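PDB 6AQZ: gdp-l-fucose synthetase from Naegleria fowleri, which probably catalyses the NADPH-dependent epimerisation and reduction of GDP-4-keto-6-deoxy-mannose to GDP-L-fucose, and binds NADP. Local coordinates for residues Asp281-Thr286 / Glu327-Phe332; Glu267-Ile272 / Gln299-Ser304. All coordinates share one frame; numbering follows the deposited sequence.

Interaction 1: residues Asp281-Thr286 / Glu327-Phe332; sequences DAFNFT and ETVQWF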
loop_
_atom_site.group_PDB
_atom_site.type_symbol
_atom_site.label_atom_id
_atom_site.label_comp_id
_atom_site.label_asym_id
_atom_site.label_seq_id
_atom_site.Cartn_x
_atom_site.Cartn_y
_atom_site.Cartn_z
ATOM N N ASP A 281 -37.261 -15.679 -14.391
ATOM C CA ASP A 281 -37.706 -16.528 -15.489
ATOM C C ASP A 281 -36.824 -17.744 -15.718
ATOM O O ASP A 281 -37.231 -18.635 -16.473
ATOM C CB ASP A 281 -37.754 -15.728 -16.793
ATOM C CG ASP A 281 -38.751 -14.605 -16.753
ATOM O OD1 ASP A 281 -39.804 -14.768 -16.098
ATOM O OD2 ASP A 281 -38.478 -13.560 -17.381
ATOM N N ALA A 282 -35.706 -17.880 -15.001
ATOM C CA ALA A 282 -34.854 -19.050 -15.174
ATOM C C ALA A 282 -35.154 -20.107 -14.126
ATOM O O ALA A 282 -34.973 -21.300 -14.384
ATOM C CB ALA A 282 -33.370 -18.672 -15.091
ATOM N N PHE A 283 -35.656 -19.682 -12.972
ATOM C CA PHE A 283 -36.208 -20.590 -11.989
ATOM C C PHE A 283 -37.633 -20.998 -12.324
ATOM O O PHE A 283 -38.137 -21.950 -11.717
ATOM C CB PHE A 283 -36.190 -19.925 -10.615
ATOM C CG PHE A 283 -34.911 -20.108 -9.864
ATOM C CD1 PHE A 283 -34.622 -21.311 -9.246
ATOM C CD2 PHE A 283 -33.993 -19.064 -9.765
ATOM C CE1 PHE A 283 -33.446 -21.471 -8.536
ATOM C CE2 PHE A 283 -32.816 -19.221 -9.068
ATOM C CZ PHE A 283 -32.540 -20.426 -8.452
ATOM N N ASN A 284 -38.246 -20.341 -13.319
ATOM C CA ASN A 284 -39.677 -20.452 -13.602
ATOM C C ASN A 284 -40.499 -20.069 -12.376
ATOM O O ASN A 284 -41.504 -20.705 -12.050
ATOM C CB ASN A 284 -40.048 -21.847 -14.109
ATOM C CG ASN A 284 -39.455 -22.141 -15.469
ATOM O OD1 ASN A 284 -39.482 -21.297 -16.370
ATOM N ND2 ASN A 284 -38.903 -23.334 -15.623
ATOM N N PHE A 285 -40.045 -19.030 -11.677
ATOM C CA PHE A 285 -40.770 -18.534 -10.518
ATOM C C PHE A 285 -42.008 -17.760 -10.957
ATOM O O PHE A 285 -41.905 -16.793 -11.721
ATOM C CB PHE A 285 -39.852 -17.662 -9.672
ATOM C CG PHE A 285 -40.511 -17.078 -8.462
ATOM C CD1 PHE A 285 -40.809 -17.876 -7.365
ATOM C CD2 PHE A 285 -40.790 -15.722 -8.399
ATOM C CE1 PHE A 285 -41.402 -17.335 -6.242
ATOM C CE2 PHE A 285 -41.382 -15.173 -7.279
ATOM C CZ PHE A 285 -41.686 -15.976 -6.196
ATOM N N THR A 286 -43.178 -18.165 -10.432
ATOM C CA THR A 286 -44.463 -17.609 -10.842
ATOM C C THR A 286 -45.066 -16.648 -9.821
ATOM O O THR A 286 -46.142 -16.096 -10.070
ATOM C CB THR A 286 -45.477 -18.738 -11.139
ATOM O OG1 THR A 286 -45.958 -19.337 -9.917
ATOM C CG2 THR A 286 -44.855 -19.815 -12.014
ATOM N N GLU A 327 -27.693 -21.304 -17.210
ATOM C CA GLU A 327 -26.671 -22.295 -16.881
ATOM C C GLU A 327 -26.309 -22.233 -15.400
ATOM O O GLU A 327 -26.117 -23.266 -14.750
ATOM C CB GLU A 327 -25.421 -22.091 -17.751
ATOM C CG GLU A 327 -25.577 -22.588 -19.192
ATOM C CD GLU A 327 -24.341 -22.407 -20.084
ATOM O OE1 GLU A 327 -23.251 -21.978 -19.606
ATOM O OE2 GLU A 327 -24.477 -22.701 -21.296
ATOM N N THR A 328 -26.234 -21.031 -14.839
ATOM C CA THR A 328 -25.915 -20.926 -13.420
ATOM C C THR A 328 -27.066 -21.443 -12.551
ATOM O O THR A 328 -26.838 -22.206 -11.601
ATOM C CB THR A 328 -25.569 -19.473 -13.080
ATOM O OG1 THR A 328 -24.501 -19.031 -13.936
ATOM C CG2 THR A 328 -25.134 -19.353 -11.620
ATOM N N VAL A 329 -28.305 -21.060 -12.879
ATOM C CA VAL A 329 -29.464 -21.528 -12.122
ATOM C C VAL A 329 -29.568 -23.046 -12.184
ATOM O O VAL A 329 -29.789 -23.705 -11.161
ATOM C CB VAL A 329 -30.754 -20.849 -12.627
ATOM C CG1 VAL A 329 -31.974 -21.546 -12.055
ATOM C CG2 VAL A 329 -30.784 -19.385 -12.258
ATOM N N GLN A 330 -29.382 -23.630 -13.374
ATOM C CA GLN A 330 -29.438 -25.090 -13.487
ATOM C C GLN A 330 -28.356 -25.734 -12.634
ATOM O O GLN A 330 -28.599 -26.753 -11.982
ATOM C CB GLN A 330 -29.316 -25.538 -14.946
ATOM N N TRP A 331 -27.152 -25.148 -12.622
ATOM C CA TRP A 331 -26.106 -25.645 -11.732
ATOM C C TRP A 331 -26.549 -25.547 -10.281
ATOM O O TRP A 331 -26.307 -26.458 -9.481
ATOM C CB TRP A 331 -24.791 -24.866 -11.933
ATOM C CG TRP A 331 -23.724 -25.367 -10.996
ATOM C CD1 TRP A 331 -22.804 -26.339 -11.245
ATOM C CD2 TRP A 331 -23.510 -24.950 -9.640
ATOM N NE1 TRP A 331 -22.037 -26.559 -10.128
ATOM C CE2 TRP A 331 -22.450 -25.717 -9.130
ATOM C CE3 TRP A 331 -24.113 -24.006 -8.813
ATOM C CZ2 TRP A 331 -21.975 -25.560 -7.831
ATOM C CZ3 TRP A 331 -23.660 -23.873 -7.520
ATOM C CH2 TRP A 331 -22.596 -24.631 -7.044
ATOM N N PHE A 332 -27.180 -24.436 -9.925
ATOM C CA PHE A 332 -27.577 -24.202 -8.547
ATOM C C PHE A 332 -28.642 -25.197 -8.101
ATOM O O PHE A 332 -28.553 -25.758 -7.001
ATOM C CB PHE A 332 -28.066 -22.757 -8.419
ATOM C CG PHE A 332 -28.299 -22.311 -7.017
ATOM C CD1 PHE A 332 -27.308 -22.440 -6.062
ATOM C CD2 PHE A 332 -29.494 -21.716 -6.658
ATOM C CE1 PHE A 332 -27.520 -22.003 -4.753
ATOM C CE2 PHE A 332 -29.705 -21.271 -5.361
ATOM C CZ PHE A 332 -28.716 -21.412 -4.411
#
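Val329 sets its CG1 methyl squarely over the middle of the Phe283 ring, 3.6 Å from the centroid and only 3° off the ring normal, a CH-pi contact of nearly ideal geometry. CG2 of Val329 lies over the same face but displaced outward, 3.8 Å from CE2 of Phe283, and also touches CB of Ala282 (3.9 Å). The beta-branch makes this possible: CG1 lies anti to the backbone N (chi1 168°) and CG2 beside it, which turns both methyls toward 281-286. Ala282, at the more exposed margin, suits the near approach of the helices, its CA standing 6.7 Å from that of Val329. One turn on, Phe332 meets Phe283 edge to edge, CD2 of Phe332 lying 3.8 Å from CZ of Phe283, with the planes close to perpendicular and neither ring facing the other.

The contact packs helix 272-283 against the late helix 321-335 of this epimerase/dehydratase-family protein, beside helix 207-221, whose Cys215 touches Phe283 and whose Gln219 bonds Phe283 O. Phe200 stacks on Phe332. Asn284 is the first residue to leave helical backbone angles, with a positive phi (57°) that asparagine tolerates well. No hydrogen bond joins 281-286 to 327-332; between them, dispersion and the exclusion of water do the work.

Interaction 2: residues Glu267-Ile272 / Gln299-Ser304; sequences EDEKSI and QYKKTS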
loop_
_atom_site.group_PDB
_atom_site.type_symbol
_atom_site.label_atom_id
_atom_site.label_comp_id
_atom_site.label_asym_id
_atom_site.label_seq_id
_atom_site.Cartn_x
_atom_site.Cartn_y
_atom_site.Cartn_z
ATOM N N GLU A 267 -22.931 -1.273 -23.702
ATOM C CA GLU A 267 -24.238 -1.683 -24.218
ATOM C C GLU A 267 -24.788 -2.901 -23.483
ATOM O O GLU A 267 -26.004 -3.038 -23.345
ATOM C CB GLU A 267 -24.155 -1.974 -25.721
ATOM N N ASP A 268 -23.921 -3.762 -22.962
ATOM C CA ASP A 268 -24.348 -5.000 -22.327
ATOM C C ASP A 268 -24.648 -4.836 -20.839
ATOM O O ASP A 268 -24.862 -5.835 -20.151
ATOM C CB ASP A 268 -23.302 -6.100 -22.546
ATOM C CG ASP A 268 -23.243 -6.570 -23.996
ATOM O OD1 ASP A 268 -24.268 -6.474 -24.695
ATOM O OD2 ASP A 268 -22.169 -7.043 -24.430
ATOM N N GLU A 269 -24.625 -3.610 -20.318
ATOM C CA GLU A 269 -24.964 -3.388 -18.917
ATOM C C GLU A 269 -26.454 -3.669 -18.677
ATOM O O GLU A 269 -27.315 -3.232 -19.446
ATOM C CB GLU A 269 -24.601 -1.964 -18.506
ATOM C CG GLU A 269 -25.482 -0.896 -19.131
ATOM C CD GLU A 269 -24.858 0.471 -19.050
ATOM O OE1 GLU A 269 -23.826 0.604 -18.344
ATOM O OE2 GLU A 269 -25.393 1.400 -19.696
ATOM N N LYS A 270 -26.750 -4.509 -17.699
ATOM C CA LYS A 270 -28.130 -4.800 -17.324
ATOM C C LYS A 270 -28.561 -4.013 -16.079
ATOM O O LYS A 270 -27.758 -3.734 -15.187
ATOM C CB LYS A 270 -28.313 -6.304 -17.105
ATOM C CG LYS A 270 -28.057 -7.165 -18.354
ATOM C CD LYS A 270 -28.862 -6.693 -19.557
ATOM C CE LYS A 270 -28.937 -7.757 -20.665
ATOM N NZ LYS A 270 -27.910 -7.607 -21.746
ATOM N N SER A 271 -29.840 -3.654 -16.020
ATOM C CA SER A 271 -30.326 -3.057 -14.788
ATOM C C SER A 271 -30.512 -4.141 -13.727
ATOM O O SER A 271 -30.648 -5.330 -14.027
ATOM C CB SER A 271 -31.644 -2.327 -15.025
ATOM O OG SER A 271 -32.736 -3.208 -14.895
ATOM N N ILE A 272 -30.527 -3.722 -12.465
ATOM C CA ILE A 272 -30.655 -4.700 -11.390
ATOM C C ILE A 272 -31.991 -5.434 -11.489
ATOM O O ILE A 272 -32.078 -6.633 -11.199
ATOM C CB ILE A 272 -30.433 -4.027 -10.026
ATOM C CG1 ILE A 272 -28.934 -4.002 -9.723
ATOM C CG2 ILE A 272 -31.174 -4.767 -8.911
ATOM C CD1 ILE A 272 -28.544 -3.084 -8.557
ATOM N N GLN A 299 -25.117 3.917 -6.663
ATOM C CA GLN A 299 -25.158 4.891 -7.744
ATOM C C GLN A 299 -25.635 4.237 -9.038
ATOM O O GLN A 299 -25.502 3.025 -9.246
ATOM C CB GLN A 299 -23.798 5.573 -7.940
ATOM C CG GLN A 299 -22.722 4.748 -8.612
ATOM C CD GLN A 299 -21.433 5.532 -8.769
ATOM O OE1 GLN A 299 -21.426 6.636 -9.317
ATOM N NE2 GLN A 299 -20.338 4.970 -8.279
ATOM N N TYR A 300 -26.215 5.067 -9.906
ATOM C CA TYR A 300 -26.892 4.571 -11.098
ATOM C C TYR A 300 -25.933 3.831 -12.032
ATOM O O TYR A 300 -26.195 2.683 -12.418
ATOM C CB TYR A 300 -27.575 5.743 -11.794
ATOM C CG TYR A 300 -28.334 5.412 -13.049
ATOM C CD1 TYR A 300 -29.353 4.458 -13.057
ATOM C CD2 TYR A 300 -28.056 6.085 -14.227
ATOM C CE1 TYR A 300 -30.050 4.175 -14.223
ATOM C CE2 TYR A 300 -28.742 5.813 -15.384
ATOM C CZ TYR A 300 -29.733 4.869 -15.384
ATOM O OH TYR A 300 -30.386 4.640 -16.566
ATOM N N LYS A 301 -24.804 4.462 -12.390
ATOM C CA LYS A 301 -23.837 3.888 -13.322
ATOM C C LYS A 301 -22.436 3.880 -12.719
ATOM O O LYS A 301 -22.034 4.820 -12.030
ATOM C CB LYS A 301 -23.837 4.655 -14.669
ATOM C CG LYS A 301 -24.892 4.178 -15.681
ATOM C CD LYS A 301 -25.070 5.128 -16.874
ATOM C CE LYS A 301 -23.884 5.106 -17.834
ATOM N NZ LYS A 301 -23.751 3.815 -18.567
ATOM N N LYS A 302 -21.696 2.804 -12.988
ATOM C CA LYS A 302 -20.320 2.633 -12.533
ATOM C C LYS A 302 -19.540 1.947 -13.655
ATOM O O LYS A 302 -18.968 0.872 -13.488
ATOM C CB LYS A 302 -20.253 1.827 -11.238
ATOM N N THR A 303 -19.510 2.593 -14.822
ATOM C CA THR A 303 -19.057 1.930 -16.038
ATOM C C THR A 303 -17.543 1.798 -16.072
ATOM O O THR A 303 -16.818 2.758 -15.814
ATOM C CB THR A 303 -19.535 2.687 -17.281
ATOM O OG1 THR A 303 -20.969 2.776 -17.289
ATOM C CG2 THR A 303 -19.050 1.988 -18.566
ATOM N N SER A 304 -17.071 0.588 -16.346
ATOM C CA SER A 304 -15.673 0.307 -16.628
ATOM C C SER A 304 -15.513 0.039 -18.129
ATOM O O SER A 304 -16.448 -0.403 -18.794
ATOM C CB SER A 304 -15.177 -0.861 -15.770
ATOM O OG SER A 304 -16.076 -1.950 -15.807
#
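Glu269 presents both carboxylate oxygens to the ammonium of Lys301, with NZ of Lys301 3.1 Å from OE2 and 3.2 Å from OE1 of Glu269. The fork is nearly even, but both hydrogen bonds within this salt bridge are weak, and the two side chains cross at about a right angle. In Glu269, CG sits between the backbone N and the carbonyl carbon (chi1 70°), and beyond it the chain runs extended, a long acidic arm that carries the carboxylate across to the other segment. Lys301 starts with CG anti to its carbonyl carbon, then bends at chi3 (71°) and chi4 (68°); this folding curls the ammonium back toward its own segment. There NZ of Lys301 donates to OG1 of Thr303 at 3.2 Å. Thr303 offers a small hydroxyl acceptor, set beside its backbone N, and helps hold the lysine end in place.

The stronger partner of Lys301 NZ is OE2 of Glu266, just before 267-272; the Glu269 bonds are the weaker pair. Leu234 of strand 234-239 lies against Glu269 and Lys301. Lysine suits this place because its flexible chain can pack along Leu234 while its end collects several oxygens. Two carboxylates around one ammonium would probably favour its protonated state. The ion pairs link the loop before helix 307-312 to the chain around Glu269.

Strand 270-271 runs directly into helix 272-283, so the two contacts secure opposite ends of one continuous strand-helix unit: interaction 2 near its start, interaction 1 at its finish. Their centres are 23 Å apart and they do not touch. Interaction 1 is largely buried and joins two helices through apolar side chains, with no hydrogen bond, whereas interaction 2 is only partly buried and links the chain at strand 270-271 to a loop through charged side chains. The summed buried surface follows this difference, 194 Å² against 88 Å². Their segments alternate along the sequence, and the intervening chain returns first to 299-304 and then to 327-332, where the Phe332 side chain lies about 13 Å from the bound NADP.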